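PDB 7LHV: sulfate transporter 4.1, chloroplastic from Arabidopsis thaliana, which carries sulfate across the membrane together with protons as an SLC26-family symporter, and may help to regulate sulfate assimilation. Local coordinates for residues 120-125 and 383-388; 156-161 and 337-342; 161-166 and 176-181; 469-472 and 478-481. All coordinates share one frame; numbering follows the deposited sequence.

Contact 1 of 4, residues 120-125 and 383-388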
loop_
_atom_site.group_PDB
_atom_site.type_symbol
_atom_site.label_atom_id
_atom_site.label_comp_id
_atom_site.label_asym_id
_atom_site.label_seq_id
_atom_site.Cartn_x
_atom_site.Cartn_y
_atom_site.Cartn_z
ATOM N N ALA A 120 8.871 30.931 0.112
ATOM C CA ALA A 120 9.788 29.798 0.094
ATOM C C ALA A 120 11.108 30.087 0.791
ATOM O O ALA A 120 11.905 29.162 0.976
ATOM C CB ALA A 120 10.057 29.363 -1.346
ATOM N N GLY A 121 11.363 31.334 1.181
ATOM C CA GLY A 121 12.621 31.710 1.783
ATOM C C GLY A 121 13.648 32.254 0.818
ATOM O O GLY A 121 14.680 32.774 1.263
ATOM N N LEU A 122 13.409 32.148 -0.481
ATOM C CA LEU A 122 14.299 32.709 -1.478
ATOM C C LEU A 122 14.029 34.199 -1.650
ATOM O O LEU A 122 12.955 34.689 -1.297
ATOM C CB LEU A 122 14.114 31.983 -2.804
ATOM C CG LEU A 122 14.120 30.458 -2.732
ATOM C CD1 LEU A 122 13.655 29.868 -4.045
ATOM C CD2 LEU A 122 15.501 29.951 -2.382
ATOM N N PRO A 123 14.996 34.949 -2.177
ATOM C CA PRO A 123 14.726 36.341 -2.516
ATOM C C PRO A 123 13.656 36.428 -3.585
ATOM O O PRO A 123 13.479 35.494 -4.389
ATOM C CB PRO A 123 16.082 36.850 -3.027
ATOM C CG PRO A 123 16.903 35.639 -3.275
ATOM C CD PRO A 123 16.420 34.614 -2.314
ATOM N N PRO A 124 12.906 37.532 -3.625
ATOM C CA PRO A 124 11.721 37.586 -4.499
ATOM C C PRO A 124 12.013 37.358 -5.971
ATOM O O PRO A 124 11.173 36.786 -6.674
ATOM C CB PRO A 124 11.174 38.999 -4.255
ATOM C CG PRO A 124 11.735 39.409 -2.939
ATOM C CD PRO A 124 13.081 38.773 -2.856
ATOM N N ILE A 125 13.182 37.779 -6.459
ATOM C CA ILE A 125 13.468 37.697 -7.889
ATOM C C ILE A 125 13.390 36.258 -8.378
ATOM O O ILE A 125 12.983 36.002 -9.518
ATOM C CB ILE A 125 14.837 38.332 -8.198
ATOM C CG1 ILE A 125 15.091 38.358 -9.703
ATOM C CG2 ILE A 125 15.957 37.594 -7.482
ATOM C CD1 ILE A 125 14.104 39.206 -10.462
ATOM N N SER A 383 18.066 28.580 -13.440
ATOM C CA SER A 383 17.933 29.169 -12.105
ATOM C C SER A 383 16.469 29.380 -11.710
ATOM O O SER A 383 16.018 30.499 -11.470
ATOM C CB SER A 383 18.712 30.484 -12.013
ATOM O OG SER A 383 20.036 30.332 -12.490
ATOM N N ALA A 384 15.731 28.276 -11.625
ATOM C CA ALA A 384 14.346 28.305 -11.186
ATOM C C ALA A 384 14.093 27.188 -10.186
ATOM O O ALA A 384 14.764 26.154 -10.206
ATOM C CB ALA A 384 13.378 28.168 -12.363
ATOM N N TYR A 385 13.119 27.403 -9.313
ATOM C CA TYR A 385 12.712 26.430 -8.313
ATOM C C TYR A 385 11.362 25.829 -8.697
ATOM O O TYR A 385 10.645 26.399 -9.526
ATOM C CB TYR A 385 12.679 27.086 -6.921
ATOM C CG TYR A 385 11.410 27.799 -6.517
ATOM C CD1 TYR A 385 11.217 29.139 -6.814
ATOM C CD2 TYR A 385 10.426 27.143 -5.792
ATOM C CE1 TYR A 385 10.066 29.794 -6.428
ATOM C CE2 TYR A 385 9.274 27.790 -5.405
ATOM C CZ TYR A 385 9.101 29.115 -5.723
ATOM O OH TYR A 385 7.954 29.759 -5.334
ATOM N N PRO A 386 10.988 24.668 -8.139
ATOM C CA PRO A 386 9.941 23.847 -8.768
ATOM C C PRO A 386 8.648 24.612 -9.026
ATOM O O PRO A 386 8.183 25.391 -8.193
ATOM C CB PRO A 386 9.721 22.723 -7.753
ATOM C CG PRO A 386 10.974 22.625 -7.022
ATOM C CD PRO A 386 11.520 24.011 -6.931
ATOM N N ALA A 387 8.071 24.373 -10.201
ATOM C CA ALA A 387 6.861 25.047 -10.643
ATOM C C ALA A 387 5.858 24.012 -11.128
ATOM O O ALA A 387 6.200 23.147 -11.940
ATOM C CB ALA A 387 7.167 26.044 -11.763
ATOM N N THR A 388 4.624 24.104 -10.632
ATOM C CA THR A 388 3.559 23.207 -11.066
ATOM C C THR A 388 2.320 24.000 -11.460
ATOM O O THR A 388 2.353 25.233 -11.497
ATOM C CB THR A 388 3.211 22.201 -9.968
ATOM O OG1 THR A 388 2.855 22.901 -8.772
ATOM C CG2 THR A 388 4.392 21.289 -9.683
#

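Contact 2 of 4, residues 156-161 and 337-342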
loop_
_atom_site.group_PDB
_atom_site.type_symbol
_atom_site.label_atom_id
_atom_site.label_comp_id
_atom_site.label_asym_id
_atom_site.label_seq_id
_atom_site.Cartn_x
_atom_site.Cartn_y
_atom_site.Cartn_z
ATOM N N SER A 156 5.807 25.961 -2.825
ATOM C CA SER A 156 6.685 26.908 -2.146
ATOM C C SER A 156 6.826 26.566 -0.668
ATOM O O SER A 156 7.923 26.651 -0.106
ATOM C CB SER A 156 6.160 28.332 -2.318
ATOM O OG SER A 156 6.219 28.735 -3.675
ATOM N N LEU A 157 5.725 26.173 -0.023
ATOM C CA LEU A 157 5.796 25.767 1.377
ATOM C C LEU A 157 6.674 24.536 1.558
ATOM O O LEU A 157 7.473 24.468 2.496
ATOM C CB LEU A 157 4.394 25.502 1.916
ATOM C CG LEU A 157 4.330 24.851 3.295
ATOM C CD1 LEU A 157 4.817 25.806 4.366
ATOM C CD2 LEU A 157 2.916 24.395 3.585
ATOM N N LEU A 158 6.535 23.547 0.673
ATOM C CA LEU A 158 7.354 22.341 0.779
ATOM C C LEU A 158 8.829 22.648 0.544
ATOM O O LEU A 158 9.704 22.107 1.233
ATOM C CB LEU A 158 6.864 21.285 -0.208
ATOM C CG LEU A 158 5.427 20.814 -0.003
ATOM C CD1 LEU A 158 5.026 19.845 -1.098
ATOM C CD2 LEU A 158 5.268 20.182 1.360
ATOM N N VAL A 159 9.122 23.507 -0.433
ATOM C CA VAL A 159 10.500 23.911 -0.693
ATOM C C VAL A 159 11.081 24.616 0.522
ATOM O O VAL A 159 12.217 24.348 0.929
ATOM C CB VAL A 159 10.564 24.798 -1.949
ATOM C CG1 VAL A 159 11.873 25.555 -1.999
ATOM C CG2 VAL A 159 10.387 23.956 -3.197
ATOM N N SER A 160 10.310 25.525 1.122
ATOM C CA SER A 160 10.771 26.200 2.329
ATOM C C SER A 160 11.013 25.207 3.453
ATOM O O SER A 160 12.001 25.320 4.188
ATOM C CB SER A 160 9.751 27.252 2.760
ATOM O OG SER A 160 10.067 27.761 4.042
ATOM N N ASN A 161 10.123 24.226 3.600
ATOM C CA ASN A 161 10.278 23.218 4.641
ATOM C C ASN A 161 11.591 22.462 4.471
ATOM O O ASN A 161 12.378 22.336 5.418
ATOM C CB ASN A 161 9.089 22.261 4.609
ATOM C CG ASN A 161 9.015 21.381 5.829
ATOM O OD1 ASN A 161 8.949 20.158 5.724
ATOM N ND2 ASN A 161 9.026 21.999 7.002
ATOM N N SER A 337 11.689 15.770 -3.125
ATOM C CA SER A 337 11.497 15.728 -4.572
ATOM C C SER A 337 10.370 14.782 -4.957
ATOM O O SER A 337 9.606 15.063 -5.886
ATOM C CB SER A 337 12.791 15.309 -5.265
ATOM O OG SER A 337 13.852 16.177 -4.926
ATOM N N ALA A 338 10.267 13.642 -4.274
ATOM C CA ALA A 338 9.136 12.754 -4.501
ATOM C C ALA A 338 7.833 13.420 -4.083
ATOM O O ALA A 338 6.864 13.451 -4.852
ATOM C CB ALA A 338 9.341 11.442 -3.747
ATOM N N LEU A 339 7.809 14.000 -2.881
ATOM C CA LEU A 339 6.582 14.588 -2.354
ATOM C C LEU A 339 6.033 15.647 -3.298
ATOM O O LEU A 339 4.868 15.583 -3.713
ATOM C CB LEU A 339 6.844 15.181 -0.972
ATOM C CG LEU A 339 5.730 15.994 -0.321
ATOM C CD1 LEU A 339 4.456 15.180 -0.216
ATOM C CD2 LEU A 339 6.174 16.470 1.047
ATOM N N ILE A 340 6.874 16.609 -3.683
ATOM C CA ILE A 340 6.457 17.619 -4.650
ATOM C C ILE A 340 5.964 16.955 -5.924
ATOM O O ILE A 340 4.902 17.307 -6.453
ATOM C CB ILE A 340 7.611 18.600 -4.931
ATOM C CG1 ILE A 340 7.822 19.534 -3.741
ATOM C CG2 ILE A 340 7.337 19.395 -6.192
ATOM C CD1 ILE A 340 9.094 20.336 -3.824
ATOM N N THR A 341 6.700 15.952 -6.413
ATOM C CA THR A 341 6.266 15.243 -7.609
ATOM C C THR A 341 4.886 14.640 -7.406
ATOM O O THR A 341 4.025 14.735 -8.288
ATOM C CB THR A 341 7.274 14.156 -7.977
ATOM O OG1 THR A 341 8.547 14.756 -8.241
ATOM C CG2 THR A 341 6.811 13.400 -9.208
ATOM N N GLY A 342 4.643 14.056 -6.231
ATOM C CA GLY A 342 3.324 13.520 -5.952
ATOM C C GLY A 342 2.247 14.574 -6.094
ATOM O O GLY A 342 1.192 14.321 -6.683
#

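Contact 3 of 4, residues 161-166 and 176-181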
loop_
_atom_site.group_PDB
_atom_site.type_symbol
_atom_site.label_atom_id
_atom_site.label_comp_id
_atom_site.label_asym_id
_atom_site.label_seq_id
_atom_site.Cartn_x
_atom_site.Cartn_y
_atom_site.Cartn_z
ATOM N N ASN A 161 10.123 24.226 3.600
ATOM C CA ASN A 161 10.278 23.218 4.641
ATOM C C ASN A 161 11.591 22.462 4.471
ATOM O O ASN A 161 12.378 22.336 5.418
ATOM C CB ASN A 161 9.089 22.261 4.609
ATOM C CG ASN A 161 9.015 21.381 5.829
ATOM O OD1 ASN A 161 8.949 20.158 5.724
ATOM N ND2 ASN A 161 9.026 21.999 7.002
ATOM N N ALA A 162 11.858 21.986 3.254
ATOM C CA ALA A 162 13.086 21.234 3.009
ATOM C C ALA A 162 14.325 22.099 3.223
ATOM O O ALA A 162 15.283 21.682 3.891
ATOM C CB ALA A 162 13.071 20.654 1.594
ATOM N N LEU A 163 14.323 23.317 2.676
ATOM C CA LEU A 163 15.501 24.169 2.794
ATOM C C LEU A 163 15.787 24.517 4.248
ATOM O O LEU A 163 16.938 24.452 4.691
ATOM C CB LEU A 163 15.330 25.446 1.974
ATOM C CG LEU A 163 15.129 25.301 0.466
ATOM C CD1 LEU A 163 15.508 26.593 -0.241
ATOM C CD2 LEU A 163 15.894 24.114 -0.087
ATOM N N GLY A 164 14.753 24.885 5.006
ATOM C CA GLY A 164 14.949 25.173 6.415
ATOM C C GLY A 164 15.399 23.963 7.201
ATOM O O GLY A 164 16.170 24.092 8.156
ATOM N N GLY A 165 14.927 22.773 6.822
ATOM C CA GLY A 165 15.453 21.566 7.429
ATOM C C GLY A 165 16.903 21.301 7.092
ATOM O O GLY A 165 17.584 20.598 7.846
ATOM N N ILE A 166 17.393 21.849 5.981
ATOM C CA ILE A 166 18.796 21.667 5.618
ATOM C C ILE A 166 19.620 22.902 5.974
ATOM O O ILE A 166 20.551 22.823 6.783
ATOM C CB ILE A 166 18.942 21.324 4.126
ATOM C CG1 ILE A 166 18.274 19.981 3.830
ATOM C CG2 ILE A 166 20.407 21.285 3.736
ATOM C CD1 ILE A 166 18.354 19.577 2.384
ATOM N N GLU A 176 20.885 27.396 -4.365
ATOM C CA GLU A 176 21.379 26.198 -5.034
ATOM C C GLU A 176 20.549 24.980 -4.660
ATOM O O GLU A 176 20.279 24.120 -5.504
ATOM C CB GLU A 176 22.850 25.972 -4.694
ATOM C CG GLU A 176 23.769 27.090 -5.147
ATOM C CD GLU A 176 25.223 26.811 -4.825
ATOM O OE1 GLU A 176 25.512 25.728 -4.277
ATOM O OE2 GLU A 176 26.075 27.672 -5.125
ATOM N N LEU A 177 20.135 24.889 -3.395
ATOM C CA LEU A 177 19.297 23.775 -2.973
ATOM C C LEU A 177 17.944 23.805 -3.667
ATOM O O LEU A 177 17.429 22.760 -4.072
ATOM C CB LEU A 177 19.130 23.793 -1.456
ATOM C CG LEU A 177 20.284 23.190 -0.657
ATOM C CD1 LEU A 177 20.107 23.473 0.822
ATOM C CD2 LEU A 177 20.370 21.700 -0.911
ATOM N N ALA A 178 17.351 24.992 -3.818
ATOM C CA ALA A 178 16.068 25.092 -4.511
ATOM C C ALA A 178 16.198 24.713 -5.982
ATOM O O ALA A 178 15.335 24.013 -6.530
ATOM C CB ALA A 178 15.504 26.503 -4.369
ATOM N N ILE A 179 17.268 25.162 -6.640
ATOM C CA ILE A 179 17.468 24.824 -8.047
ATOM C C ILE A 179 17.700 23.325 -8.216
ATOM O O ILE A 179 17.156 22.692 -9.135
ATOM C CB ILE A 179 18.626 25.653 -8.627
ATOM C CG1 ILE A 179 18.260 27.136 -8.626
ATOM C CG2 ILE A 179 18.957 25.197 -10.028
ATOM C CD1 ILE A 179 19.436 28.049 -8.840
ATOM N N LEU A 180 18.504 22.729 -7.333
ATOM C CA LEU A 180 18.710 21.286 -7.382
ATOM C C LEU A 180 17.415 20.534 -7.113
ATOM O O LEU A 180 17.156 19.490 -7.721
ATOM C CB LEU A 180 19.785 20.876 -6.378
ATOM C CG LEU A 180 20.003 19.372 -6.219
ATOM C CD1 LEU A 180 20.688 18.796 -7.441
ATOM C CD2 LEU A 180 20.796 19.084 -4.964
ATOM N N LEU A 181 16.592 21.042 -6.194
ATOM C CA LEU A 181 15.302 20.424 -5.931
ATOM C C LEU A 181 14.420 20.467 -7.166
ATOM O O LEU A 181 13.717 19.498 -7.471
ATOM C CB LEU A 181 14.622 21.124 -4.756
ATOM C CG LEU A 181 13.409 20.434 -4.145
ATOM C CD1 LEU A 181 13.778 19.047 -3.696
ATOM C CD2 LEU A 181 12.895 21.242 -2.974
#

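Contact 4 of 4, residues 469-472 and 478-481. With S1P ((2S,3R,4E)-2-amino-3-hydroxyoctadec-4-en-1-yl dihydrogen phosphate), chain C.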
loop_
_atom_site.group_PDB
_atom_site.type_symbol
_atom_site.label_atom_id
_atom_site.label_comp_id
_atom_site.label_asym_id
_atom_site.label_seq_id
_atom_site.Cartn_x
_atom_site.Cartn_y
_atom_site.Cartn_z
ATOM N N SER A 469 -5.928 16.692 8.611
ATOM C CA SER A 469 -5.791 18.119 8.868
ATOM C C SER A 469 -5.187 18.377 10.241
ATOM O O SER A 469 -4.256 19.178 10.380
ATOM C CB SER A 469 -7.152 18.801 8.743
ATOM O OG SER A 469 -7.078 20.155 9.146
ATOM N N THR A 470 -5.692 17.692 11.271
ATOM C CA THR A 470 -5.194 17.918 12.624
ATOM C C THR A 470 -3.735 17.506 12.757
ATOM O O THR A 470 -2.932 18.222 13.367
ATOM C CB THR A 470 -6.058 17.159 13.628
ATOM O OG1 THR A 470 -7.384 17.705 13.628
ATOM C CG2 THR A 470 -5.477 17.270 15.023
ATOM N N ILE A 471 -3.367 16.359 12.185
ATOM C CA ILE A 471 -1.995 15.886 12.320
ATOM C C ILE A 471 -1.037 16.787 11.552
ATOM O O ILE A 471 0.051 17.112 12.042
ATOM C CB ILE A 471 -1.895 14.417 11.875
ATOM C CG1 ILE A 471 -2.421 13.508 12.984
ATOM C CG2 ILE A 471 -0.465 14.052 11.530
ATOM C CD1 ILE A 471 -2.432 12.054 12.625
ATOM N N THR A 472 -1.420 17.224 10.350
ATOM C CA THR A 472 -0.567 18.151 9.615
ATOM C C THR A 472 -0.462 19.494 10.326
ATOM O O THR A 472 0.592 20.137 10.277
ATOM C CB THR A 472 -1.096 18.335 8.194
ATOM O OG1 THR A 472 -1.283 17.053 7.585
ATOM C CG2 THR A 472 -0.124 19.142 7.361
ATOM N N GLU A 478 5.588 16.407 6.885
ATOM C CA GLU A 478 5.964 15.050 6.503
ATOM C C GLU A 478 5.178 14.009 7.287
ATOM O O GLU A 478 4.752 12.993 6.730
ATOM C CB GLU A 478 7.466 14.860 6.697
ATOM C CG GLU A 478 8.300 15.814 5.862
ATOM C CD GLU A 478 9.724 15.929 6.355
ATOM O OE1 GLU A 478 10.022 15.391 7.441
ATOM O OE2 GLU A 478 10.546 16.557 5.655
ATOM N N ILE A 479 4.976 14.243 8.586
ATOM C CA ILE A 479 4.185 13.314 9.388
ATOM C C ILE A 479 2.750 13.262 8.884
ATOM O O ILE A 479 2.154 12.185 8.782
ATOM C CB ILE A 479 4.252 13.694 10.877
ATOM C CG1 ILE A 479 5.657 13.437 11.424
ATOM C CG2 ILE A 479 3.225 12.916 11.674
ATOM C CD1 ILE A 479 5.904 14.057 12.776
ATOM N N GLY A 480 2.170 14.421 8.565
ATOM C CA GLY A 480 0.816 14.436 8.034
ATOM C C GLY A 480 0.701 13.723 6.700
ATOM O O GLY A 480 -0.264 12.999 6.453
ATOM N N VAL A 481 1.688 13.918 5.823
ATOM C CA VAL A 481 1.696 13.224 4.539
ATOM C C VAL A 481 1.775 11.720 4.750
ATOM O O VAL A 481 1.053 10.946 4.107
ATOM C CB VAL A 481 2.860 13.731 3.668
ATOM C CG1 VAL A 481 3.135 12.764 2.532
ATOM C CG2 VAL A 481 2.556 15.111 3.128
HETATM C C1 S1P C . 9.444 11.507 7.707
HETATM O O1 S1P C . 10.255 12.379 8.512
HETATM C C2 S1P C . 10.171 11.303 6.397
HETATM N N2 S1P C . 11.192 12.330 6.152
HETATM C C3 S1P C . 9.203 11.156 5.214
HETATM O O3 S1P C . 9.645 9.993 4.526
HETATM C C4 S1P C . 9.196 12.341 4.297
HETATM C C5 S1P C . 8.439 12.484 3.222
HETATM C C6 S1P C . 7.410 11.583 2.620
HETATM C C7 S1P C . 7.508 11.425 1.100
HETATM C C8 S1P C . 6.287 10.770 0.478
HETATM C C9 S1P C . 6.298 10.695 -1.036
HETATM C C10 S1P C . 5.010 10.162 -1.639
HETATM C C11 S1P C . 4.163 11.190 -2.359
HETATM C C12 S1P C . 2.702 11.140 -1.989
HETATM C C13 S1P C . 1.912 12.371 -2.338
HETATM C C14 S1P C . 1.505 13.182 -1.134
HETATM C C15 S1P C . 0.052 13.596 -1.091
HETATM C C16 S1P C . -0.350 14.371 0.146
HETATM C C17 S1P C . -1.381 13.727 1.044
HETATM P P22 S1P C . 9.855 12.442 10.034
HETATM O O23 S1P C . 9.857 13.914 10.455
HETATM O O24 S1P C . 8.452 11.888 10.092
HETATM O O25 S1P C . 10.797 11.617 10.811
#

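Contact 1 of 4, residues 120-125 and 383-388
The phenol oxygen of Tyr385, whose ring lies against Leu122 and Ala120, is held by a hydrogen bond between Tyr385 OH and Ser156 OG. That serine hydroxyl also bonds to the backbone oxygen of Val152, so the tyrosine is tied into the first turns of helix 153-166. The rest of the contact is apolar. Leu122 brings a single methyl to the ring, with CD1 3.8 Å from Tyr385 CD1 and 3.9 Å from Tyr385 CG, close to where the ring joins its stem. The two side chains run obliquely to one another. Ala120 adds a looser touch at the other end of the ring, its CB being 4.4 Å from Tyr385 CE2. Tyr385 swings its ring in between its own backbone N and carbonyl carbon (chi1 86°), and this carries the ring across to the 120-125 loop. On that loop the path is set by Gly121, whose positive phi of 94° closes helix 91-119 with a Schellman motif; the chain then turns, and Leu122 comes round to face Tyr385. All three touching residues are buried, and Tyr385 O accepts a hydrogen bond from Ser130 OG. Ala178 of helix 173-194 packs on both Leu122 and Tyr385, Leu163 of helix 153-166 touches Leu122, and Tyr116 of helix 91-119 touches Tyr385. Just beyond Tyr385 the chain enters strand 388-389, which pairs antiparallel with strand 149-150; as in other SLC26 proteins, the two strands probably belong to the core domain, each leading into a helix, 391-399 and 153-166 respectively.

Contact 2 of 4, residues 156-161 and 337-342
Leu158 holds CG beside its backbone N (chi1 -61°), whereas Leu339 extends with CG opposite its own N (chi1 173°), and between them they bring two branched ends together across an almost exactly antiparallel pair of transmembrane helices. The axes of the two short segments run at 174° and come within 10.5 Å. As in other SLC26 transporters, helices 153-166 and 330-358 probably both belong to the core domain. The two leucines cross at about a right angle and meet methyl to methyl, Leu158 CD2 to Leu339 CD2, at 3.8 Å. The other branch of Leu158 serves Ile340: its CD1 is 3.9 Å from Ile340 CG1, the two chains sliding past each other in opposite directions. Ile340 then stretches on to Val159, where its CD1 comes to 3.9 Å from Val159 CG2. The result is a buried, wholly apolar seam. Leu181 of helix 173-194 covers it at Val159, and Ile477 of helix 477-496 touches Leu158, while Leu339 also lines the pocket of a bound sphingosine phosphate lipid. Just before Leu339, Ser337 O accepts two bonds from Thr341: the backbone N on one face of the carbonyl plane and, on the other, Thr341 OG1 at 2.6 Å.

Contact 3 of 4, residues 161-166 and 176-181
Leu163 and Leu177 lie alongside each other and point in opposite senses, each reaching past the other toward the facing helix. The end of Leu163 does the reaching: CD2 settles over the stem of its partner, 3.5 Å from Leu177 CB, while its second methyl, CD1, comes to 4.1 Å from Ala178 CB. One branch therefore meets each of two successive residues on helix 173-194. Leu177 in turn carries its own tip beyond Leu163 to Ile166, and there the side chains cross obliquely, Leu177 CD1 being 3.7 Å from Ile166 CG2. The isoleucine offers that branch because CG1 sits beside its backbone N (chi1 -64°), which turns CG2 to the opposite side of CB from N. These residues pack the closed end of a helical hairpin, next to the link: helix 153-166 ends at Ile166, a short connection follows, and helix 173-194 returns at 133° to it, with the segment axes 10.3 Å apart at their closest. No hydrogen bond spans the pair. Helix 330-358 closes in from another direction, with Thr332 against Ile166 and Thr336 against Ala162, and His329 just ahead of that helix touches Leu177.

Contact 4 of 4, residues 469-472 and 478-481
A lipid pocket borders this tight hairpin of helices 459-474 and 477-496, and Ile471 and Thr472 meet Ile479 and Gly480 across its inner face. Gly480 is where the two backbones come closest, its CA 4.3 Å from Thr472 CA. A side chain there would run into the Thr472 hydroxyl, so its absence permits this approach. Thr472 keeps OG1 beside its own backbone N (chi1 -52°), which turns it both to Gly480 and back to Thr468 O, to which it hydrogen-bonds. Ile471 CG2 lies 3.7 Å from Gly480 CA and also meets Ile479 CG2, at 3.9 Å, the isoleucines crossing at about a right angle. On the other side of helix 477-496, Glu478 extends along the head of the bound sphingosine phosphate: OE1 is 3.2 Å from the ester oxygen O1, 3.4 Å from the phosphate oxygen O23 and 3.5 Å from the amine N2. Attraction to that amine probably offsets some of the repulsion from the phosphate. An alanine replacing Glu478 removes the carboxylate and would probably leave the amine without a nearby opposite charge and the head freer to turn. Ile479 CG1 borders the phosphate, 3.5 Å from O24, and Val481 touches the tail. Phe212 of helix 206-229 packs on Thr472 and Val481. Gly480 thus sits at the close approach of a hairpin that, as in other SLC26 transporters, probably belongs to the gate domain.

How the contacts relate
From the N terminus, the chain leaves helix 91-119 at the loop that opens contact 1, which closes only at 383-388, beyond helix 365-381. Everything in contacts 2 and 3 happens within that span. Helix 153-166 serves both: contact 3 closes a short hairpin with helix 173-194, and contact 2 encloses that hairpin by bringing in helix 330-358. The segments of the two overlap at Asn161, and Leu181 of contact 3 packs on Val159 and Ile340 of contact 2. Contact 4 follows in series as a separate small hairpin. It meets the rest where Leu339 touches Val481 and where Asn161 comes up against Glu478, joining the bundle of contacts 1 to 3 to helix 477-496 beside the bound lipid.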